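Local coordinates for protein homoserine dehydrogenase (PDB 4PG7) that probably interconverts homoserine and aspartate semialdehyde by nicotinamide-dependent hydride transfer in the aspartic acid pathway, and holds a bound lysine in this structure, at residues A[105-110]-A[132-137]; A[121-126]-A[328-333]; A[172-177]-A[224-229]; A[187-192]-A[197-202]; A[262-267]-A[416-421]. All coordinates share one frame; numbering follows the deposited sequence.

Interaction 1: residues A[105-110]-A[132-137]; sequences PTVDWL and LKLLED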
# COMPACT_ATOMS: atom_id res chain seq x y z
N PRO A 105 -22.84 24.52 -9.63
CA PRO A 105 -23.42 23.83 -10.78
C PRO A 105 -22.50 22.78 -11.45
O PRO A 105 -22.84 22.24 -12.51
CB PRO A 105 -23.65 24.99 -11.76
CG PRO A 105 -22.53 25.94 -11.46
CD PRO A 105 -22.08 25.71 -10.04
N THR A 106 -21.35 22.49 -10.82
CA THR A 106 -20.29 21.72 -11.47
C THR A 106 -20.72 20.34 -11.97
O THR A 106 -20.38 19.96 -13.09
CB THR A 106 -19.10 21.54 -10.52
OG1 THR A 106 -18.74 22.81 -9.97
CG2 THR A 106 -17.89 20.95 -11.24
N VAL A 107 -21.45 19.60 -11.15
CA VAL A 107 -21.89 18.26 -11.55
C VAL A 107 -22.79 18.30 -12.79
O VAL A 107 -22.65 17.45 -13.67
CB VAL A 107 -22.57 17.50 -10.38
CG1 VAL A 107 -23.21 16.21 -10.89
CG2 VAL A 107 -21.53 17.15 -9.33
N ASP A 108 -23.68 19.28 -12.87
CA ASP A 108 -24.53 19.46 -14.05
C ASP A 108 -23.71 19.75 -15.32
O ASP A 108 -24.04 19.26 -16.39
CB ASP A 108 -25.57 20.56 -13.83
CG ASP A 108 -26.66 20.17 -12.84
OD1 ASP A 108 -26.96 18.95 -12.69
OD2 ASP A 108 -27.23 21.08 -12.20
N TRP A 109 -22.63 20.52 -15.17
CA TRP A 109 -21.71 20.75 -16.27
C TRP A 109 -21.17 19.43 -16.78
O TRP A 109 -21.09 19.20 -17.99
CB TRP A 109 -20.53 21.63 -15.86
CG TRP A 109 -20.90 23.02 -15.45
CD1 TRP A 109 -22.11 23.62 -15.60
CD2 TRP A 109 -20.03 23.99 -14.87
NE1 TRP A 109 -22.05 24.91 -15.14
CE2 TRP A 109 -20.78 25.15 -14.68
CE3 TRP A 109 -18.69 23.97 -14.47
CZ2 TRP A 109 -20.24 26.31 -14.11
CZ3 TRP A 109 -18.15 25.12 -13.89
CH2 TRP A 109 -18.93 26.27 -13.72
N LEU A 110 -20.78 18.56 -15.85
CA LEU A 110 -20.17 17.29 -16.22
C LEU A 110 -21.22 16.35 -16.85
O LEU A 110 -20.91 15.64 -17.82
CB LEU A 110 -19.48 16.64 -15.03
CG LEU A 110 -18.40 17.50 -14.36
CD1 LEU A 110 -17.77 16.74 -13.22
CD2 LEU A 110 -17.33 17.97 -15.34
N LEU A 132 -20.26 10.38 -8.07
CA LEU A 132 -19.41 9.52 -8.89
C LEU A 132 -20.21 8.41 -9.56
O LEU A 132 -19.92 8.02 -10.69
CB LEU A 132 -18.28 8.90 -8.06
CG LEU A 132 -17.26 9.87 -7.47
CD1 LEU A 132 -16.32 9.12 -6.52
CD2 LEU A 132 -16.47 10.59 -8.57
N LYS A 133 -21.21 7.91 -8.84
CA LYS A 133 -22.06 6.85 -9.34
C LYS A 133 -22.84 7.33 -10.56
O LYS A 133 -22.78 6.70 -11.63
CB LYS A 133 -23.03 6.41 -8.24
CG LYS A 133 -24.15 5.49 -8.69
CD LYS A 133 -23.62 4.24 -9.36
CE LYS A 133 -24.72 3.17 -9.44
NZ LYS A 133 -24.40 2.14 -10.47
N LEU A 134 -23.56 8.44 -10.40
CA LEU A 134 -24.39 8.97 -11.48
C LEU A 134 -23.53 9.39 -12.68
O LEU A 134 -23.96 9.22 -13.81
CB LEU A 134 -25.30 10.11 -10.98
CG LEU A 134 -24.79 11.55 -10.85
CD1 LEU A 134 -24.85 12.33 -12.17
CD2 LEU A 134 -25.61 12.26 -9.80
N LEU A 135 -22.33 9.91 -12.44
CA LEU A 135 -21.45 10.28 -13.55
C LEU A 135 -20.87 9.05 -14.26
O LEU A 135 -20.80 9.03 -15.50
CB LEU A 135 -20.33 11.25 -13.09
CG LEU A 135 -20.82 12.63 -12.67
CD1 LEU A 135 -19.74 13.41 -11.94
CD2 LEU A 135 -21.31 13.43 -13.88
N GLU A 136 -20.44 8.05 -13.49
CA GLU A 136 -19.94 6.81 -14.09
C GLU A 136 -20.99 6.13 -15.00
O GLU A 136 -20.65 5.65 -16.08
CB GLU A 136 -19.47 5.84 -13.01
CG GLU A 136 -18.10 6.19 -12.44
CD GLU A 136 -17.50 5.08 -11.62
OE1 GLU A 136 -18.05 4.78 -10.52
OE2 GLU A 136 -16.47 4.51 -12.07
N ASP A 137 -22.25 6.11 -14.56
CA ASP A 137 -23.34 5.47 -15.32
C ASP A 137 -23.62 6.26 -16.60
O ASP A 137 -23.84 5.70 -17.67
CB ASP A 137 -24.65 5.43 -14.52
CG ASP A 137 -24.61 4.49 -13.33
OD1 ASP A 137 -23.68 3.66 -13.22
OD2 ASP A 137 -25.53 4.58 -12.50
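The 2.8 Å bond from Glu136 N to Leu132 O lies inside the helix that presents Leu135 to Leu110, and the contact between those two leucines is wholly apolar. Leu135 CD2 lies 3.9 Å from Leu110 CB, while its other methyl, CD1, is 4.1 Å from Leu110 CD1, so both branches of one leucine touch the other as the two side chains pass at a slant. In Leu135, CG sits beside the backbone N (chi1 -67°), which sends the fork across the gap. A turn before Leu110, Val107 CG1 reaches CD1 of Leu134, the residue preceding Leu135, at 4.4 Å. The helix axes run at 14° to each other and stay 11.0 Å apart, a wide spacing across which mainly branch ends and a CB meet. Such near-parallel neighbours fit the Rossmann-type domain, where strand 119-122 links helices 106-115 and 129-141 in alternating strand-helix order. Lys133 NZ and Asp137 OD1 form a salt bridge of 3.2 Å, received on the syn lone pair of the carboxylate, in the same helix but away from the leucines. With no polar bond between the segments, what they contribute directly is burial of hydrocarbon, which sets no exact register.

Interaction 2: residues A[121-126]-A[328-333]; sequences ITANKD and SAVVSD. With ACT (acetate ion), chain C.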
# COMPACT_ATOMS: atom_id res chain seq x y z
N ILE A 121 -12.44 14.18 -17.33
CA ILE A 121 -11.46 13.93 -16.31
C ILE A 121 -11.67 14.98 -15.23
O ILE A 121 -11.72 16.17 -15.53
CB ILE A 121 -10.04 14.01 -16.86
CG1 ILE A 121 -9.89 13.00 -18.00
CG2 ILE A 121 -9.01 13.75 -15.76
CD1 ILE A 121 -8.63 13.17 -18.80
N THR A 122 -11.84 14.52 -13.99
CA THR A 122 -12.11 15.43 -12.88
C THR A 122 -11.19 15.19 -11.69
O THR A 122 -10.88 14.05 -11.35
CB THR A 122 -13.58 15.36 -12.43
OG1 THR A 122 -13.78 16.28 -11.36
CG2 THR A 122 -13.98 13.93 -11.97
N ALA A 123 -10.78 16.29 -11.06
CA ALA A 123 -10.04 16.24 -9.79
C ALA A 123 -10.83 16.95 -8.71
O ALA A 123 -10.27 17.44 -7.72
CB ALA A 123 -8.69 16.91 -9.97
N ASN A 124 -12.15 17.00 -8.90
CA ASN A 124 -13.05 17.72 -8.02
C ASN A 124 -13.13 17.04 -6.64
O ASN A 124 -13.67 15.94 -6.50
CB ASN A 124 -14.41 17.74 -8.69
CG ASN A 124 -15.44 18.56 -7.95
OD1 ASN A 124 -15.45 18.65 -6.72
ND2 ASN A 124 -16.36 19.16 -8.72
N LYS A 125 -12.61 17.73 -5.62
CA LYS A 125 -12.48 17.16 -4.26
C LYS A 125 -13.78 17.14 -3.49
O LYS A 125 -13.84 16.56 -2.41
CB LYS A 125 -11.46 17.95 -3.44
CG LYS A 125 -10.05 17.93 -4.00
CD LYS A 125 -9.50 16.51 -4.07
CE LYS A 125 -7.99 16.52 -4.29
NZ LYS A 125 -7.40 15.17 -4.13
N ASP A 126 -14.81 17.79 -4.02
CA ASP A 126 -16.10 17.84 -3.35
C ASP A 126 -17.04 16.73 -3.78
O ASP A 126 -18.10 16.57 -3.18
CB ASP A 126 -16.75 19.20 -3.59
CG ASP A 126 -15.85 20.35 -3.19
OD1 ASP A 126 -15.31 20.32 -2.07
OD2 ASP A 126 -15.66 21.29 -4.01
N SER A 328 -0.52 16.01 -11.86
CA SER A 328 0.15 14.92 -12.55
C SER A 328 -0.80 13.73 -12.76
O SER A 328 -0.77 13.07 -13.79
CB SER A 328 1.39 14.49 -11.75
OG SER A 328 2.08 13.49 -12.45
N ALA A 329 -1.67 13.48 -11.78
CA ALA A 329 -2.66 12.42 -11.91
C ALA A 329 -3.70 12.73 -13.00
O ALA A 329 -4.09 11.85 -13.76
CB ALA A 329 -3.34 12.15 -10.57
N VAL A 330 -4.12 14.00 -13.08
CA VAL A 330 -5.03 14.44 -14.13
C VAL A 330 -4.43 14.17 -15.51
O VAL A 330 -5.09 13.63 -16.39
CB VAL A 330 -5.37 15.94 -14.02
CG1 VAL A 330 -6.10 16.42 -15.27
CG2 VAL A 330 -6.21 16.21 -12.78
N VAL A 331 -3.17 14.55 -15.69
CA VAL A 331 -2.54 14.42 -17.01
C VAL A 331 -2.34 12.95 -17.36
O VAL A 331 -2.45 12.55 -18.52
CB VAL A 331 -1.21 15.19 -17.09
CG1 VAL A 331 -0.52 14.93 -18.43
CG2 VAL A 331 -1.45 16.68 -16.92
N SER A 332 -2.06 12.14 -16.34
CA SER A 332 -1.96 10.70 -16.52
C SER A 332 -3.29 10.14 -17.04
O SER A 332 -3.31 9.44 -18.05
CB SER A 332 -1.57 10.04 -15.21
OG SER A 332 -1.51 8.64 -15.37
N ASP A 333 -4.39 10.48 -16.37
CA ASP A 333 -5.72 10.07 -16.83
C ASP A 333 -6.00 10.56 -18.26
O ASP A 333 -6.63 9.88 -19.05
CB ASP A 333 -6.83 10.58 -15.90
CG ASP A 333 -6.98 9.73 -14.63
OD1 ASP A 333 -6.53 8.56 -14.62
OD2 ASP A 333 -7.56 10.24 -13.65
C ACT C . -10.54 21.28 -7.08
O ACT C . -9.60 20.67 -7.64
OXT ACT C . -11.52 20.67 -6.60
CH3 ACT C . -10.49 22.77 -6.91
O HOH W 1 -8.49 12.37 -12.50
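Ile121 sets its CG1 beside the backbone N (chi1 -58°) and carries CD1 onward in an extended chain, so that CG2 and CD1 spread over the helix backbone at Val330 and Asp333. Val330 in turn has CG1 opposite its backbone N (chi1 169°), which leaves one methyl for each of two partners. CG1 of Val330 meets Ile121 CG2 at 4.0 Å, and CG2 of Val330 meets Ala123 CB at 3.8 Å. One turn on, Ile121 CG2 is 3.8 Å from Asp333 CB, and Ile121 CD1 lies 3.7 Å from Asp333 C.

Strand 119-122 belongs to the parallel sheet of the Rossmann-type domain, and helix 323-339, some 200 residues later in sequence, lies against the face of that strand turned away from helix 106-115. Val330 also touches Val97 of the neighbouring strand, which places the helix across two strands. A water joins the polar parts: it donates to Asp333 OD2 at 2.6 Å and to Thr122 O, linking the carboxylate to the strand end without a direct bond.

Beyond the strand the chain folds through two turns closed by side-chain acceptors. Thr122 OG1 accepts from Asn124 N in an ST turn, and Asn124 OD1 accepts from Asp126 N at 2.9 Å, in the carbonyl plane, in an Asx turn. Within the Asx turn, Lys125 N gives a nearly straight bond (168°) of 3.3 Å to OXT of an acetate ion, probably from the crystallisation liquor. Asn124 ND2 is held by Glu98 and Gly102.

Interaction 3: residues A[172-177]-A[224-229]; sequences SKFMGI and RKVVIT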
# COMPACT_ATOMS: atom_id res chain seq x y z
N SER A 172 -14.22 -6.72 3.37
CA SER A 172 -15.30 -6.66 4.35
C SER A 172 -15.19 -5.47 5.31
O SER A 172 -16.18 -5.05 5.92
CB SER A 172 -15.34 -7.95 5.15
OG SER A 172 -14.20 -8.06 5.99
N LYS A 173 -13.99 -4.92 5.46
CA LYS A 173 -13.78 -3.83 6.40
C LYS A 173 -12.55 -3.03 6.00
O LYS A 173 -11.58 -3.59 5.50
CB LYS A 173 -13.63 -4.38 7.83
CG LYS A 173 -13.31 -3.35 8.91
CD LYS A 173 -13.31 -3.99 10.29
CE LYS A 173 -12.91 -3.01 11.37
NZ LYS A 173 -12.67 -3.66 12.69
N PHE A 174 -12.60 -1.72 6.18
CA PHE A 174 -11.40 -0.90 6.13
C PHE A 174 -11.36 0.03 7.31
O PHE A 174 -12.39 0.45 7.81
CB PHE A 174 -11.29 -0.12 4.82
CG PHE A 174 -12.33 0.97 4.66
CD1 PHE A 174 -12.12 2.23 5.22
CD2 PHE A 174 -13.47 0.76 3.94
CE1 PHE A 174 -13.05 3.24 5.09
CE2 PHE A 174 -14.41 1.77 3.79
CZ PHE A 174 -14.22 3.00 4.37
N MET A 175 -10.14 0.36 7.73
CA MET A 175 -9.90 1.38 8.75
C MET A 175 -8.79 2.26 8.24
O MET A 175 -7.77 1.75 7.76
CB MET A 175 -9.44 0.75 10.06
CG MET A 175 -10.44 -0.15 10.71
SD MET A 175 -9.84 -0.65 12.32
CE MET A 175 -8.55 -1.79 11.92
N GLY A 176 -8.95 3.56 8.37
CA GLY A 176 -7.97 4.46 7.86
C GLY A 176 -7.69 5.67 8.69
O GLY A 176 -8.56 6.16 9.43
N ILE A 177 -6.46 6.15 8.57
CA ILE A 177 -6.08 7.47 9.04
C ILE A 177 -6.13 8.33 7.79
O ILE A 177 -5.32 8.12 6.90
CB ILE A 177 -4.69 7.43 9.70
CG1 ILE A 177 -4.78 6.60 10.99
CG2 ILE A 177 -4.19 8.85 9.96
CD1 ILE A 177 -3.46 6.17 11.59
N ARG A 224 -15.79 12.44 4.42
CA ARG A 224 -15.89 12.43 2.96
C ARG A 224 -15.05 11.30 2.36
O ARG A 224 -15.50 10.59 1.47
CB ARG A 224 -15.50 13.78 2.37
CG ARG A 224 -16.50 14.88 2.71
CD ARG A 224 -16.25 16.17 1.92
NE ARG A 224 -14.88 16.62 2.11
CZ ARG A 224 -14.49 17.62 2.90
NH1 ARG A 224 -15.38 18.32 3.60
NH2 ARG A 224 -13.20 17.93 2.97
N LYS A 225 -13.84 11.11 2.86
CA LYS A 225 -12.99 10.04 2.35
C LYS A 225 -13.51 8.65 2.69
O LYS A 225 -13.28 7.71 1.93
CB LYS A 225 -11.54 10.22 2.84
CG LYS A 225 -10.86 11.38 2.12
CD LYS A 225 -9.55 11.76 2.79
CE LYS A 225 -8.91 12.98 2.12
NZ LYS A 225 -8.00 13.64 3.10
N VAL A 226 -14.21 8.52 3.82
CA VAL A 226 -14.89 7.28 4.15
C VAL A 226 -16.03 6.98 3.18
O VAL A 226 -16.22 5.82 2.80
CB VAL A 226 -15.43 7.32 5.59
CG1 VAL A 226 -16.41 6.18 5.82
CG2 VAL A 226 -14.28 7.24 6.56
N VAL A 227 -16.80 7.99 2.80
CA VAL A 227 -17.82 7.80 1.75
C VAL A 227 -17.17 7.30 0.46
O VAL A 227 -17.62 6.32 -0.13
CB VAL A 227 -18.58 9.10 1.44
CG1 VAL A 227 -19.52 8.89 0.26
CG2 VAL A 227 -19.37 9.57 2.65
N ILE A 228 -16.10 7.95 0.05
CA ILE A 228 -15.41 7.58 -1.18
C ILE A 228 -14.79 6.19 -1.07
O ILE A 228 -14.94 5.36 -1.97
CB ILE A 228 -14.30 8.59 -1.54
CG1 ILE A 228 -14.88 9.99 -1.83
CG2 ILE A 228 -13.51 8.12 -2.76
CD1 ILE A 228 -15.87 10.04 -2.98
N THR A 229 -14.07 5.94 0.02
CA THR A 229 -13.44 4.65 0.22
C THR A 229 -14.48 3.50 0.25
O THR A 229 -14.21 2.41 -0.27
CB THR A 229 -12.56 4.66 1.47
OG1 THR A 229 -11.59 5.70 1.32
CG2 THR A 229 -11.85 3.34 1.65
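Helix 220-234 packs on the mixed sheet through strand 171-177, and Phe174 is the side chain that spans the gap to Thr229 and Val226. The methyl CG2 of Thr229 stands over the centre of the Phe174 ring, 3.5 Å from the centroid and only 5° off the normal, which meets the definition of a CH-pi contact. Its distances to the six ring carbons confirm the centring: Phe174 CZ is 3.6 Å from Thr229 CG2 and CG is 3.9 Å from the same methyl. Val226 approaches elsewhere, with its carbonyl O 3.8 Å from Phe174 CZ at the ring edge, near the plane, and its CG1 4.1 Å from the same CZ. A chi1 of 68° puts Phe174 CG between the backbone N and the carbonyl carbon and lays the ring toward the helix. Just before it in the strand, Ser172 and Lys173 both face Ile307 in a classic beta bulge. Thr229 is oriented in its own helix: OG1 donates to Lys225 O at 2.7 Å, tilted 34° from the carbonyl plane, while Thr229 N reaches that oxygen from the opposite face. With OG1 turned back to the backbone, CG2 is the branch left pointing at the ring. One threonine thus separates its functions: the hydroxyl is satisfied by the helix and favours this chi1 rotation, and the methyl supplies the apolar half that the buried aromatic face accepts.

Interaction 4: residues A[187-192]-A[197-202]; sequences SKMTKE and EEALDE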
# COMPACT_ATOMS: atom_id res chain seq x y z
N SER A 187 -0.39 13.12 17.09
CA SER A 187 1.02 12.75 17.25
C SER A 187 1.77 13.76 18.12
O SER A 187 2.54 13.39 18.98
CB SER A 187 1.71 12.64 15.89
OG SER A 187 1.18 11.54 15.16
N LYS A 188 1.50 15.04 17.89
CA LYS A 188 2.13 16.10 18.68
C LYS A 188 1.73 16.01 20.15
O LYS A 188 2.59 16.08 21.03
CB LYS A 188 1.72 17.45 18.10
CG LYS A 188 2.37 18.65 18.77
CD LYS A 188 3.84 18.80 18.41
CE LYS A 188 4.04 19.24 16.97
NZ LYS A 188 5.45 19.66 16.76
N MET A 189 0.43 15.85 20.42
CA MET A 189 -0.06 15.71 21.78
C MET A 189 0.64 14.56 22.44
O MET A 189 1.12 14.65 23.58
CB MET A 189 -1.57 15.48 21.80
CG MET A 189 -2.40 16.67 21.37
SD MET A 189 -4.16 16.31 21.26
CE MET A 189 -4.53 16.07 23.00
N THR A 190 0.71 13.45 21.71
CA THR A 190 1.26 12.23 22.24
C THR A 190 2.78 12.33 22.51
O THR A 190 3.23 12.02 23.61
CB THR A 190 0.98 11.05 21.30
OG1 THR A 190 -0.44 10.94 21.08
CG2 THR A 190 1.56 9.75 21.87
N LYS A 191 3.54 12.74 21.51
CA LYS A 191 5.00 12.74 21.62
C LYS A 191 5.54 13.87 22.49
O LYS A 191 6.49 13.67 23.23
CB LYS A 191 5.65 12.85 20.24
CG LYS A 191 5.43 11.65 19.35
CD LYS A 191 6.19 11.84 18.05
CE LYS A 191 5.37 11.45 16.83
NZ LYS A 191 5.81 12.28 15.67
N GLU A 192 4.92 15.04 22.40
CA GLU A 192 5.40 16.22 23.12
C GLU A 192 4.60 16.57 24.38
O GLU A 192 4.95 17.49 25.10
CB GLU A 192 5.50 17.40 22.15
CG GLU A 192 6.66 17.18 21.17
CD GLU A 192 6.77 18.25 20.11
OE1 GLU A 192 6.62 19.45 20.45
OE2 GLU A 192 7.02 17.88 18.94
N GLU A 197 -5.26 22.15 22.36
CA GLU A 197 -5.18 23.55 21.97
C GLU A 197 -3.75 23.96 21.55
O GLU A 197 -3.57 24.65 20.55
CB GLU A 197 -5.67 24.44 23.13
CG GLU A 197 -7.19 24.39 23.41
CD GLU A 197 -7.74 23.06 24.00
OE1 GLU A 197 -7.01 22.23 24.63
OE2 GLU A 197 -8.96 22.83 23.82
N GLU A 198 -2.76 23.55 22.32
CA GLU A 198 -1.37 23.82 22.03
C GLU A 198 -0.94 23.12 20.75
O GLU A 198 -0.24 23.71 19.92
CB GLU A 198 -0.47 23.36 23.17
CG GLU A 198 -0.57 24.22 24.43
CD GLU A 198 0.08 23.57 25.66
OE1 GLU A 198 0.43 22.36 25.64
OE2 GLU A 198 0.21 24.26 26.69
N ALA A 199 -1.38 21.89 20.57
CA ALA A 199 -1.00 21.10 19.39
C ALA A 199 -1.62 21.66 18.13
O ALA A 199 -0.97 21.71 17.09
CB ALA A 199 -1.39 19.63 19.57
N LEU A 200 -2.87 22.11 18.21
CA LEU A 200 -3.51 22.75 17.06
C LEU A 200 -2.82 24.06 16.69
O LEU A 200 -2.59 24.34 15.52
CB LEU A 200 -4.99 23.04 17.35
CG LEU A 200 -5.75 23.88 16.33
CD1 LEU A 200 -5.75 23.23 14.96
CD2 LEU A 200 -7.17 24.12 16.83
N ASP A 201 -2.49 24.88 17.68
CA ASP A 201 -1.77 26.13 17.37
C ASP A 201 -0.44 25.82 16.69
O ASP A 201 -0.02 26.52 15.75
CB ASP A 201 -1.55 26.95 18.64
CG ASP A 201 -2.84 27.63 19.13
OD1 ASP A 201 -3.87 27.69 18.40
OD2 ASP A 201 -2.81 28.14 20.26
N GLU A 202 0.25 24.79 17.18
CA GLU A 202 1.52 24.41 16.58
C GLU A 202 1.29 23.97 15.13
O GLU A 202 2.04 24.37 14.23
CB GLU A 202 2.23 23.33 17.41
CG GLU A 202 3.67 23.06 16.99
CD GLU A 202 4.50 24.34 16.95
OE1 GLU A 202 4.98 24.69 15.85
OE2 GLU A 202 4.61 25.05 17.97
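Lys188 starts its path along the neighbouring helix at CB, which is 4.1 Å from Ala199 CB. With CG opposite the backbone N (chi1 -176°), the next carbon stays over the same methyl, Lys188 CG lying 4.0 Å from Ala199 CB. Bends at chi2 and chi3 then swing the chain through CD toward Glu202, where Lys188 CE comes within 3.8 Å of Glu202 CG. The lysine chain runs across the glutamate at an angle, touching its aliphatic part and not its carboxylate: NZ remains 5.1 Å from Glu202 OE1. The tip turns home instead, and Lys188 NZ forms a salt bridge with Glu192 OE2 at 3.2 Å, on the syn side but 34° out of the carboxylate plane.

Helices 180-192 and 196-205 follow one another through a short link, and the axes of the two segments cross at 118° with a closest approach of 9.1 Å. Ala199 sits where the backbones come nearest, facing Lys188, and its small CB admits the close approach. Roughly at right angles to the lysine, Met189 CG meets that methyl at 3.6 Å, the shortest side-chain contact of the pair, so Ala199 CB is met by both Lys188 and Met189.

Met189 also rests on Ile256 of helix 253-262, and its side chain lies about 10 Å from the bound lysine ligand. At the more accessible end, the carboxylate of Glu202 has its salt-bridge partner in Arg205, one turn further along its own helix, consistent with its standing clear of Lys188 NZ.

Interaction 5: residues A[262-267]-A[416-421]; sequences LGYKIK and AAVIVG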
# COMPACT_ATOMS: atom_id res chain seq x y z
N LEU A 262 -2.59 1.60 29.08
CA LEU A 262 -3.33 0.38 28.71
C LEU A 262 -2.81 -0.37 27.47
O LEU A 262 -3.31 -1.46 27.15
CB LEU A 262 -4.79 0.72 28.49
CG LEU A 262 -5.52 1.16 29.77
CD1 LEU A 262 -6.76 1.94 29.39
CD2 LEU A 262 -5.88 -0.05 30.61
N GLY A 263 -1.87 0.22 26.75
CA GLY A 263 -1.27 -0.40 25.56
C GLY A 263 -1.77 0.10 24.22
O GLY A 263 -1.65 -0.61 23.22
N TYR A 264 -2.34 1.30 24.17
CA TYR A 264 -3.00 1.84 22.98
C TYR A 264 -2.55 3.25 22.64
O TYR A 264 -2.19 4.02 23.54
CB TYR A 264 -4.52 1.89 23.17
CG TYR A 264 -5.16 0.56 23.45
CD1 TYR A 264 -5.62 -0.25 22.39
CD2 TYR A 264 -5.25 0.07 24.75
CE1 TYR A 264 -6.18 -1.50 22.65
CE2 TYR A 264 -5.82 -1.16 25.03
CZ TYR A 264 -6.27 -1.96 23.98
OH TYR A 264 -6.84 -3.18 24.25
N LYS A 265 -2.59 3.58 21.35
CA LYS A 265 -2.50 4.94 20.87
C LYS A 265 -3.91 5.42 20.54
O LYS A 265 -4.82 4.61 20.40
CB LYS A 265 -1.66 4.99 19.60
CG LYS A 265 -0.20 4.70 19.87
CD LYS A 265 0.62 5.14 18.68
CE LYS A 265 2.09 5.18 19.00
NZ LYS A 265 2.85 5.12 17.72
N ILE A 266 -4.09 6.71 20.39
CA ILE A 266 -5.36 7.26 19.92
C ILE A 266 -5.16 7.82 18.51
O ILE A 266 -4.24 8.59 18.29
CB ILE A 266 -5.89 8.32 20.90
CG1 ILE A 266 -6.15 7.68 22.26
CG2 ILE A 266 -7.20 8.92 20.38
CD1 ILE A 266 -6.84 8.54 23.28
N LYS A 267 -6.02 7.43 17.58
CA LYS A 267 -6.00 7.95 16.21
C LYS A 267 -7.42 8.34 15.86
O LYS A 267 -8.38 7.78 16.41
CB LYS A 267 -5.52 6.88 15.20
CG LYS A 267 -4.18 6.22 15.54
CD LYS A 267 -3.02 7.16 15.28
CE LYS A 267 -1.70 6.48 15.60
NZ LYS A 267 -0.56 7.38 15.30
N ALA A 416 -11.18 4.69 33.80
CA ALA A 416 -11.43 4.28 32.43
C ALA A 416 -11.42 2.77 32.42
O ALA A 416 -10.71 2.14 33.21
CB ALA A 416 -10.35 4.82 31.51
N ALA A 417 -12.20 2.19 31.51
CA ALA A 417 -12.24 0.75 31.32
C ALA A 417 -12.09 0.46 29.84
O ALA A 417 -12.70 1.13 29.03
CB ALA A 417 -13.56 0.17 31.81
N VAL A 418 -11.28 -0.53 29.50
CA VAL A 418 -11.30 -1.08 28.17
C VAL A 418 -11.95 -2.45 28.26
O VAL A 418 -11.51 -3.32 29.01
CB VAL A 418 -9.88 -1.18 27.54
CG1 VAL A 418 -9.88 -2.02 26.26
CG2 VAL A 418 -9.34 0.23 27.29
N ILE A 419 -12.99 -2.64 27.45
CA ILE A 419 -13.76 -3.84 27.46
C ILE A 419 -13.68 -4.43 26.06
O ILE A 419 -13.99 -3.76 25.07
CB ILE A 419 -15.21 -3.57 27.84
CG1 ILE A 419 -15.28 -2.77 29.13
CG2 ILE A 419 -15.96 -4.88 28.00
CD1 ILE A 419 -16.50 -1.89 29.22
N VAL A 420 -13.24 -5.67 25.97
CA VAL A 420 -13.08 -6.33 24.69
C VAL A 420 -14.17 -7.38 24.53
O VAL A 420 -14.40 -8.16 25.44
CB VAL A 420 -11.69 -6.99 24.59
CG1 VAL A 420 -11.57 -7.87 23.33
CG2 VAL A 420 -10.60 -5.94 24.59
N GLY A 421 -14.86 -7.37 23.39
CA GLY A 421 -15.78 -8.46 23.04
C GLY A 421 -17.23 -8.28 23.45
O GLY A 421 -17.85 -9.22 23.90
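Leu262 CB lies in plane at the CD2/CE2 edge of the Tyr264 ring, 3.8 Å from Tyr264 CD2, while Val418 CG1 comes up obliquely at the hydroxyl end. Val418 CG1 is 3.8 Å from Tyr264 OH and 4.3 Å from Tyr264 CZ, the tyrosine and valine side chains reaching toward one another. Leu287 and Asp289 of strand 278-289 also touch the tyrosine.

Val418 divides its methyls between the two partners. With CG1 opposite the backbone N (chi1 168°) and directed at the tyrosine, CG2 is left for the leucine, and Leu262 CD1 meets Val418 CG2 at 3.7 Å as the leucine and valine side chains run antiparallel alongside each other.

Gly263, at positive phi (102°), closes helix 253-262 with a Schellman motif and lets the chain turn at once into strand 264-275; Leu262 and Tyr264 thus flank the turn and both reach Val418. The valine lies in strand 414-422 of the C-terminal region, consistent with the ACT domain reported for this enzyme, and the contact joins that region to the helix and strand that precede it in sequence. Phe378 of strand 375-382 touches both Leu262 and Val418, adding an aromatic side to the cluster. Leu262 O accepts from Arg406 NH1, a polar tie to strand 404-411 beside the hydrocarbon contact. An acetate ion, probably from the crystallisation liquor, lies about 4 Å from the side chain of Tyr264.

Overall arrangement
From the N terminus, interaction 1 closes a short loop within the Rossmann-type domain, pairing the helices before and after strand 119-122. Interaction 2 starts inside that loop, from the strand end, and crosses it to return over 200 residues later on helix 323-339. Interaction 3 falls within this long loop and joins strand 171-177 to helix 220-234; interaction 4 lies within interaction 3 and pairs two consecutive helices. Interaction 5 opens within interaction 2 but closes beyond it, tying strand 264-275 to the C-terminal region. Interaction 3 touches interaction 1 through Leu132 and Ile228, and interaction 5 through Ile177 and Lys267, so it lies between the Rossmann-type domain and interaction 5, in contact with both.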